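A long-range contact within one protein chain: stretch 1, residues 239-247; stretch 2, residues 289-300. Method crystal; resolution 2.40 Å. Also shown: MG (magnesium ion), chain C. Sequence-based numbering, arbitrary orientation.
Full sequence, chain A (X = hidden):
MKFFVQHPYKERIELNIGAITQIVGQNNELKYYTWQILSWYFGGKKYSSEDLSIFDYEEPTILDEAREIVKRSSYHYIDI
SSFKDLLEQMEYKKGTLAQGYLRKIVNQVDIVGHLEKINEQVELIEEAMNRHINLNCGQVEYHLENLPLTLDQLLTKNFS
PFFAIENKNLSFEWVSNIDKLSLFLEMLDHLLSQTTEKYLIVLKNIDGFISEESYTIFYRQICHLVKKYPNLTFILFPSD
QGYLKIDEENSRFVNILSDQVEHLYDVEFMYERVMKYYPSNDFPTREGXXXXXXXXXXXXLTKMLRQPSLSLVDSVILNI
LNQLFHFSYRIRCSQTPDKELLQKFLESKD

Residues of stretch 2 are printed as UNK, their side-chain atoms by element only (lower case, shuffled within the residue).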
ATOM      1  N   SER A 239       9.013 -33.795 -24.977  1.00 35.75           N
ATOM      2  CA  SER A 239       9.948 -33.325 -25.997  1.00 37.53           C
ATOM      3  C   SER A 239       9.780 -34.248 -27.198  1.00 37.54           C
ATOM      4  O   SER A 239       9.084 -35.258 -27.123  1.00 35.77           O
ATOM      5  CB  SER A 239      11.386 -33.440 -25.498  1.00 36.80           C
ATOM      6  OG  SER A 239      11.497 -32.975 -24.168  1.00 40.52           O
ATOM      7  N   ASP A 240      10.445 -33.921 -28.296  1.00 38.39           N
ATOM      8  CA  ASP A 240      10.343 -34.732 -29.500  1.00 37.90           C
ATOM      9  C   ASP A 240      10.980 -36.119 -29.409  1.00 38.68           C
ATOM     10  O   ASP A 240      10.582 -37.032 -30.143  1.00 37.28           O
ATOM     11  CB  ASP A 240      10.964 -33.984 -30.678  1.00 38.80           C
ATOM     12  CG  ASP A 240      10.166 -32.764 -31.079  1.00 40.82           C
ATOM     13  OD1 ASP A 240       9.141 -32.469 -30.428  1.00 37.60           O
ATOM     14  OD2 ASP A 240      10.573 -32.101 -32.058  1.00 44.56           O
ATOM     15  N   GLN A 241      11.957 -36.299 -28.523  1.00 37.21           N
ATOM     16  CA  GLN A 241      12.610 -37.598 -28.453  1.00 36.16           C
ATOM     17  C   GLN A 241      12.946 -38.146 -27.072  1.00 33.79           C
ATOM     18  O   GLN A 241      13.432 -37.436 -26.205  1.00 32.73           O
ATOM     19  CB  GLN A 241      13.877 -37.562 -29.323  1.00 37.52           C
ATOM     20  CG  GLN A 241      14.643 -38.882 -29.396  1.00 45.04           C
ATOM     21  CD  GLN A 241      15.649 -39.060 -28.255  1.00 50.24           C
ATOM     22  OE1 GLN A 241      15.953 -40.189 -27.844  1.00 50.24           O
ATOM     23  NE2 GLN A 241      16.182 -37.945 -27.752  1.00 51.79           N
ATOM     24  N   GLY A 242      12.667 -39.430 -26.883  1.00 34.72           N
ATOM     25  CA  GLY A 242      12.986 -40.089 -25.628  1.00 34.27           C
ATOM     26  C   GLY A 242      12.136 -39.890 -24.384  1.00 34.09           C
ATOM     27  O   GLY A 242      12.524 -40.383 -23.325  1.00 34.28           O
ATOM     28  N   TYR A 243      11.000 -39.197 -24.482  1.00 32.68           N
ATOM     29  CA  TYR A 243      10.151 -38.981 -23.307  1.00 32.13           C
ATOM     30  C   TYR A 243       8.693 -39.421 -23.443  1.00 32.71           C
ATOM     31  O   TYR A 243       8.055 -39.800 -22.461  1.00 29.93           O
ATOM     32  CB  TYR A 243      10.218 -37.515 -22.875  1.00 31.23           C
ATOM     33  CG  TYR A 243      11.583 -37.158 -22.337  1.00 31.81           C
ATOM     34  CD1 TYR A 243      12.624 -36.807 -23.197  1.00 31.20           C
ATOM     35  CD2 TYR A 243      11.859 -37.266 -20.978  1.00 30.23           C
ATOM     36  CE1 TYR A 243      13.898 -36.578 -22.715  1.00 31.81           C
ATOM     37  CE2 TYR A 243      13.130 -37.042 -20.484  1.00 30.79           C
ATOM     38  CZ  TYR A 243      14.148 -36.699 -21.354  1.00 32.28           C
ATOM     39  OH  TYR A 243      15.415 -36.475 -20.867  1.00 32.90           O
ATOM     40  N   LEU A 244       8.169 -39.370 -24.662  1.00 32.60           N
ATOM     41  CA  LEU A 244       6.797 -39.786 -24.913  1.00 32.74           C
ATOM     42  C   LEU A 244       6.644 -41.276 -24.587  1.00 32.79           C
ATOM     43  O   LEU A 244       7.423 -42.099 -25.060  1.00 33.87           O
ATOM     44  CB  LEU A 244       6.454 -39.542 -26.381  1.00 31.76           C
ATOM     45  CG  LEU A 244       5.058 -39.924 -26.859  1.00 31.60           C
ATOM     46  CD1 LEU A 244       4.013 -39.080 -26.126  1.00 30.71           C
ATOM     47  CD2 LEU A 244       4.976 -39.725 -28.373  1.00 29.15           C
ATOM     48  N   LYS A 245       5.650 -41.620 -23.772  1.00 31.61           N
ATOM     49  CA  LYS A 245       5.409 -43.017 -23.400  1.00 30.98           C
ATOM     50  C   LYS A 245       4.089 -43.473 -24.008  1.00 30.57           C
ATOM     51  O   LYS A 245       3.048 -42.869 -23.752  1.00 31.03           O
ATOM     52  CB  LYS A 245       5.326 -43.172 -21.871  1.00 28.98           C
ATOM     53  CG  LYS A 245       6.554 -42.708 -21.107  1.00 28.10           C
ATOM     54  CD  LYS A 245       7.797 -43.493 -21.517  1.00 28.00           C
ATOM     55  CE  LYS A 245       9.056 -42.900 -20.890  1.00 31.11           C
ATOM     56  NZ  LYS A 245      10.309 -43.607 -21.310  1.00 36.30           N
ATOM     57  N   ILE A 246       4.129 -44.535 -24.802  1.00 30.38           N
ATOM     58  CA  ILE A 246       2.920 -45.061 -25.427  1.00 32.54           C
ATOM     59  C   ILE A 246       2.604 -46.487 -24.984  1.00 33.87           C
ATOM     60  O   ILE A 246       3.471 -47.358 -25.027  1.00 33.75           O
ATOM     61  CB  ILE A 246       3.038 -45.053 -26.975  1.00 33.24           C
ATOM     62  CG1 ILE A 246       3.069 -43.611 -27.488  1.00 33.70           C
ATOM     63  CG2 ILE A 246       1.883 -45.816 -27.600  1.00 32.23           C
ATOM     64  CD1 ILE A 246       3.180 -43.497 -28.991  1.00 33.99           C
ATOM     65  N   ASP A 247       1.368 -46.710 -24.538  1.00 36.31           N
ATOM     66  CA  ASP A 247       0.907 -48.043 -24.140  1.00 39.23           C
ATOM     67  C   ASP A 247      -0.573 -48.153 -24.503  1.00 39.77           C
ATOM     68  O   ASP A 247      -1.165 -47.181 -24.976  1.00 38.61           O
ATOM     69  CB  ASP A 247       1.119 -48.312 -22.636  1.00 40.81           C
ATOM     70  CG  ASP A 247       0.335 -47.363 -21.741  1.00 45.84           C
ATOM     71  OD1 ASP A 247      -0.867 -47.135 -22.000  1.00 47.56           O
ATOM     72  OD2 ASP A 247       0.921 -46.856 -20.756  1.00 48.80           O
ATOM     73  N   UNK A 289       7.042 -52.279 -32.811  1.00 32.60           N
ATOM     74  CA  UNK A 289       6.146 -51.318 -33.416  1.00 31.69           C
ATOM     75  C   UNK A 289       5.851 -50.212 -32.420  1.00 30.78           C
ATOM     76  O   UNK A 289       5.893 -49.032 -32.754  1.00 30.54           O
ATOM     77  c   UNK A 289       2.896 -49.287 -35.648  1.00 27.58           C
ATOM     78  c   UNK A 289       1.818 -49.092 -34.794  1.00 29.25           C
ATOM     79  c   UNK A 289       3.860 -50.246 -35.339  1.00 29.84           C
ATOM     80  c   UNK A 289       4.832 -51.989 -33.818  1.00 31.04           C
ATOM     81  c   UNK A 289       2.676 -50.815 -33.333  1.00 28.23           C
ATOM     82  c   UNK A 289       3.758 -51.015 -34.179  1.00 30.66           C
ATOM     83  c   UNK A 289       1.704 -49.856 -33.634  1.00 29.89           C
ATOM     84  N   UNK A 290       5.548 -50.610 -31.193  1.00 31.58           N
ATOM     85  CA  UNK A 290       5.211 -49.670 -30.135  1.00 33.54           C
ATOM     86  C   UNK A 290       6.327 -48.647 -29.941  1.00 35.70           C
ATOM     87  O   UNK A 290       6.075 -47.465 -29.723  1.00 34.40           O
ATOM     88  c   UNK A 290       4.960 -50.435 -28.843  1.00 32.14           C
ATOM     89  n   UNK A 290       5.649 -50.558 -26.044  1.00 43.00           N
ATOM     90  c   UNK A 290       4.212 -49.660 -27.799  1.00 32.78           C
ATOM     91  c   UNK A 290       6.426 -49.560 -25.624  1.00 44.88           C
ATOM     92  c   UNK A 290       4.267 -50.398 -26.491  1.00 36.44           C
ATOM     93  n   UNK A 290       5.961 -48.320 -25.586  1.00 45.47           N
ATOM     94  n   UNK A 290       7.672 -49.802 -25.239  1.00 46.16           N
ATOM     95  N   UNK A 291       7.566 -49.109 -30.024  1.00 39.29           N
ATOM     96  CA  UNK A 291       8.707 -48.224 -29.873  1.00 43.22           C
ATOM     97  C   UNK A 291       8.907 -47.336 -31.086  1.00 40.14           C
ATOM     98  O   UNK A 291       9.293 -46.179 -30.964  1.00 39.54           O
ATOM     99  c   UNK A 291      10.023 -49.574 -28.228  1.00 66.55           C
ATOM    100  c   UNK A 291      11.745 -51.848 -28.866  1.00 80.71           C
ATOM    101 se   UNK A 291      11.803 -50.156 -27.901  1.00 93.39          SE
ATOM    102  c   UNK A 291       9.960 -49.034 -29.622  1.00 52.01           C
ATOM    103  N   UNK A 292       8.661 -47.893 -32.262  1.00 38.06           N
ATOM    104  CA  UNK A 292       8.788 -47.136 -33.488  1.00 36.25           C
ATOM    105  C   UNK A 292       7.749 -46.021 -33.417  1.00 35.04           C
ATOM    106  O   UNK A 292       8.002 -44.887 -33.827  1.00 33.74           O
ATOM    107  c   UNK A 292       8.526 -48.047 -34.686  1.00 35.80           C
ATOM    108  o   UNK A 292       8.639 -47.330 -35.900  1.00 39.90           O
ATOM    109  N   UNK A 293       6.584 -46.357 -32.866  1.00 34.05           N
ATOM    110  CA  UNK A 293       5.480 -45.416 -32.713  1.00 32.43           C
ATOM    111  C   UNK A 293       5.827 -44.286 -31.730  1.00 32.33           C
ATOM    112  O   UNK A 293       5.396 -43.142 -31.897  1.00 31.57           O
ATOM    113  c   UNK A 293       2.403 -44.781 -33.323  1.00 28.61           C
ATOM    114  c   UNK A 293       4.233 -46.171 -32.241  1.00 31.12           C
ATOM    115  c   UNK A 293       1.923 -46.338 -31.390  1.00 30.35           C
ATOM    116  c   UNK A 293       2.938 -45.387 -32.003  1.00 32.02           C
ATOM    117  N   UNK A 294       6.610 -44.610 -30.706  1.00 32.00           N
ATOM    118  CA  UNK A 294       7.023 -43.620 -29.716  1.00 31.39           C
ATOM    119  C   UNK A 294       8.042 -42.649 -30.308  1.00 29.06           C
ATOM    120  O   UNK A 294       8.088 -41.477 -29.951  1.00 29.74           O
ATOM    121  c   UNK A 294       6.887 -44.104 -27.232  1.00 37.68           C
ATOM    122  c   UNK A 294       7.639 -44.320 -28.515  1.00 32.24           C
ATOM    123  c   UNK A 294       7.307 -45.080 -26.143  1.00 39.92           C
ATOM    124  o   UNK A 294       8.528 -45.321 -25.992  1.00 38.75           O
ATOM    125  o   UNK A 294       6.412 -45.597 -25.440  1.00 40.32           O
ATOM    126  N   UNK A 295       8.860 -43.156 -31.215  1.00 27.47           N
ATOM    127  CA  UNK A 295       9.887 -42.364 -31.870  1.00 27.94           C
ATOM    128  C   UNK A 295       9.337 -41.367 -32.884  1.00 28.16           C
ATOM    129  O   UNK A 295       9.713 -40.200 -32.892  1.00 28.26           O
ATOM    130  o   UNK A 295      11.564 -44.111 -31.697  1.00 27.51           O
ATOM    131  c   UNK A 295      10.865 -43.280 -32.631  1.00 27.97           C
ATOM    132  c   UNK A 295      11.852 -42.455 -33.456  1.00 24.50           C
ATOM    133  N   UNK A 296       8.438 -41.849 -33.731  1.00 28.85           N
ATOM    134  CA  UNK A 296       7.873 -41.063 -34.817  1.00 29.23           C
ATOM    135  C   UNK A 296       6.670 -40.170 -34.551  1.00 29.79           C
ATOM    136  O   UNK A 296       6.515 -39.134 -35.208  1.00 31.05           O
ATOM    137  c   UNK A 296       7.517 -41.993 -36.000  1.00 30.11           C
ATOM    138  c   UNK A 296       6.846 -41.204 -37.087  1.00 36.50           C
ATOM    139  c   UNK A 296       8.763 -42.655 -36.537  1.00 26.37           C
ATOM    140  N   UNK A 297       5.815 -40.553 -33.612  1.00 28.67           N
ATOM    141  CA  UNK A 297       4.623 -39.758 -33.335  1.00 29.25           C
ATOM    142  C   UNK A 297       4.822 -38.239 -33.288  1.00 29.72           C
ATOM    143  O   UNK A 297       4.034 -37.490 -33.860  1.00 29.03           O
ATOM    144  c   UNK A 297       3.947 -40.209 -32.039  1.00 28.50           C
ATOM    145  o   UNK A 297       3.424 -41.532 -32.220  1.00 30.56           O
ATOM    146  c   UNK A 297       2.818 -39.278 -31.685  1.00 26.22           C
ATOM    147  N   UNK A 298       5.872 -37.762 -32.603  1.00 30.62           N
ATOM    148  CA  UNK A 298       6.089 -36.312 -32.539  1.00 29.53           C
ATOM    149  C   UNK A 298       6.266 -35.650 -33.915  1.00 30.53           C
ATOM    150  O   UNK A 298       6.079 -34.438 -34.057  1.00 31.01           O
ATOM    151  c   UNK A 298       7.347 -36.195 -31.679  1.00 26.56           C
ATOM    152  c   UNK A 298       7.245 -37.389 -30.791  1.00 28.88           C
ATOM    153  c   UNK A 298       6.831 -38.474 -31.742  1.00 27.90           C
ATOM    154  N   UNK A 299       6.619 -36.441 -34.924  1.00 30.37           N
ATOM    155  CA  UNK A 299       6.834 -35.899 -36.263  1.00 33.03           C
ATOM    156  C   UNK A 299       5.708 -36.141 -37.258  1.00 32.05           C
ATOM    157  O   UNK A 299       5.850 -35.822 -38.429  1.00 33.16           O
ATOM    158  o   UNK A 299      12.580 -35.062 -33.605  1.00 44.54           O
ATOM    159  c   UNK A 299      11.521 -35.397 -34.411  1.00 45.63           C
ATOM    160  c   UNK A 299      10.932 -34.437 -35.228  1.00 44.91           C
ATOM    161  c   UNK A 299       8.133 -36.458 -36.845  1.00 36.07           C
ATOM    162  c   UNK A 299       9.843 -34.794 -36.034  1.00 43.31           C
ATOM    163  c   UNK A 299      11.039 -36.698 -34.394  1.00 45.73           C
ATOM    164  c   UNK A 299       9.339 -36.096 -36.029  1.00 41.13           C
ATOM    165  c   UNK A 299       9.952 -37.041 -35.204  1.00 44.91           C
ATOM    166  N   UNK A 300       4.591 -36.693 -36.805  1.00 31.84           N
ATOM    167  CA  UNK A 300       3.478 -36.967 -37.703  1.00 32.87           C
ATOM    168  C   UNK A 300       2.741 -35.696 -38.088  1.00 33.38           C
ATOM    169  O   UNK A 300       2.806 -34.699 -37.380  1.00 35.27           O
ATOM    170  c   UNK A 300       3.600 -39.986 -37.960  1.00 37.85           C
ATOM    171  c   UNK A 300       2.509 -37.946 -37.037  1.00 33.07           C
ATOM    172  c   UNK A 300       2.205 -40.149 -35.882  1.00 34.60           C
ATOM    173  c   UNK A 300       3.163 -39.283 -36.675  1.00 35.15           C
TER
HETATM  174 MG    MG C1349      10.498 -29.754 -32.661  1.00 38.65          MG
HETATM  175  O   HOH W   1      11.654 -39.160 -31.555  1.00 29.33           O
HETATM  176  O   HOH W   2       9.744 -39.673 -28.993  1.00 39.44           O
HETATM  177  O   HOH W   3      10.580 -27.465 -33.380  1.00 75.15           O
HETATM  178  O   HOH W   4       8.241 -30.029 -31.689  1.00 43.68           O
HETATM  179  O   HOH W   5      12.435 -30.675 -33.860  1.00 29.82           O

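Position 289 has seven side-chain carbons, one leading to a six-membered ring, with no oxygen. It touches nothing on stretch 1. It is Phe 289.

Position 290 has three carbons, a nitrogen, then a carbon carrying two more nitrogens. One end nitrogen meets Ile 246 O. This is a guanidinium, so the residue is Arg 290. Its NH1 donates a hydrogen bond to Ile 246 O at 2.7 Å, and that oxygen lies near the guanidinium plane.

Position 291 is an unbranched chain of two carbons, a selenium and a carbon. Its CA-to-CB bond points away from stretch 1. It is Met 291, present as selenomethionine.

Position 292 has one carbon and one oxygen and lies out of reach. It is Ser 292.

Position 293 has four carbons, forked at the second. Its CA-to-CB bond points toward stretch 1, and the forking carbon lies against Ile 246 CD1. It is Leu 293. Its CG is 3.6 Å from Ile 246 CD1, an apolar contact.

Position 294 has three carbons, the third carrying two oxygens. One oxygen meets Ile 246 N, and a carbon lies against Leu 244 O. The carboxylate identifies Glu 294. Its OE2 accepts a nearly straight hydrogen bond from Ile 246 N at 2.6 Å. The same OE2 forms a salt bridge with Arg 290 NH1 at 2.8 Å. Its CG packs 3.0 Å from Leu 244 O.

Position 295 has one carbon carrying an oxygen and a carbon. Its CA-to-CB bond points away. It is Thr 295, which meets stretch 1 through its backbone.

Position 296 has three carbons, one carrying the other two, and no contact with stretch 1. It is Val 296.

Position 297 again has one carbon carrying an oxygen and a carbon. Its CB is 3.8 Å from Leu 244 CD2. It is Thr 297.

Position 298 has three carbons closing a ring onto the backbone nitrogen. The ring touches Asp 240 O and Leu 244 CD2. It is Pro 298. Its CG lies 3.4 Å from Asp 240 O, and its CD lies 4.0 Å from Leu 244 CD2.

Position 299 has a carbon and a six-carbon ring bearing an oxygen, which approaches Asp 240 CB. It is Tyr 299, with OH 3.5 Å from Asp 240 CB.

Position 300 has four carbons, forked at the second, and is out of reach. It is Leu 300.

The contact combines direct hydrogen bonds at Ile 246, apolar packing of Leu 244 and Ile 246, and two waters at Asp 240 O. Arg 290 and Glu 294 together satisfy the backbone O and N of Ile 246. Ile 246 packs on Leu 293, and Leu 244 packs against Thr 297 and Pro 298. The O of water 1 lies 2.8 Å from Asp 240 O and 2.6 Å from Thr 295 O and bridges them. Water 2 likewise links Asp 240 O with Glu 294 O. Asp 240 OD2 also binds MG at 2.4 Å.

Stretch 2, residues 289-300: FRMSLETVTPYL
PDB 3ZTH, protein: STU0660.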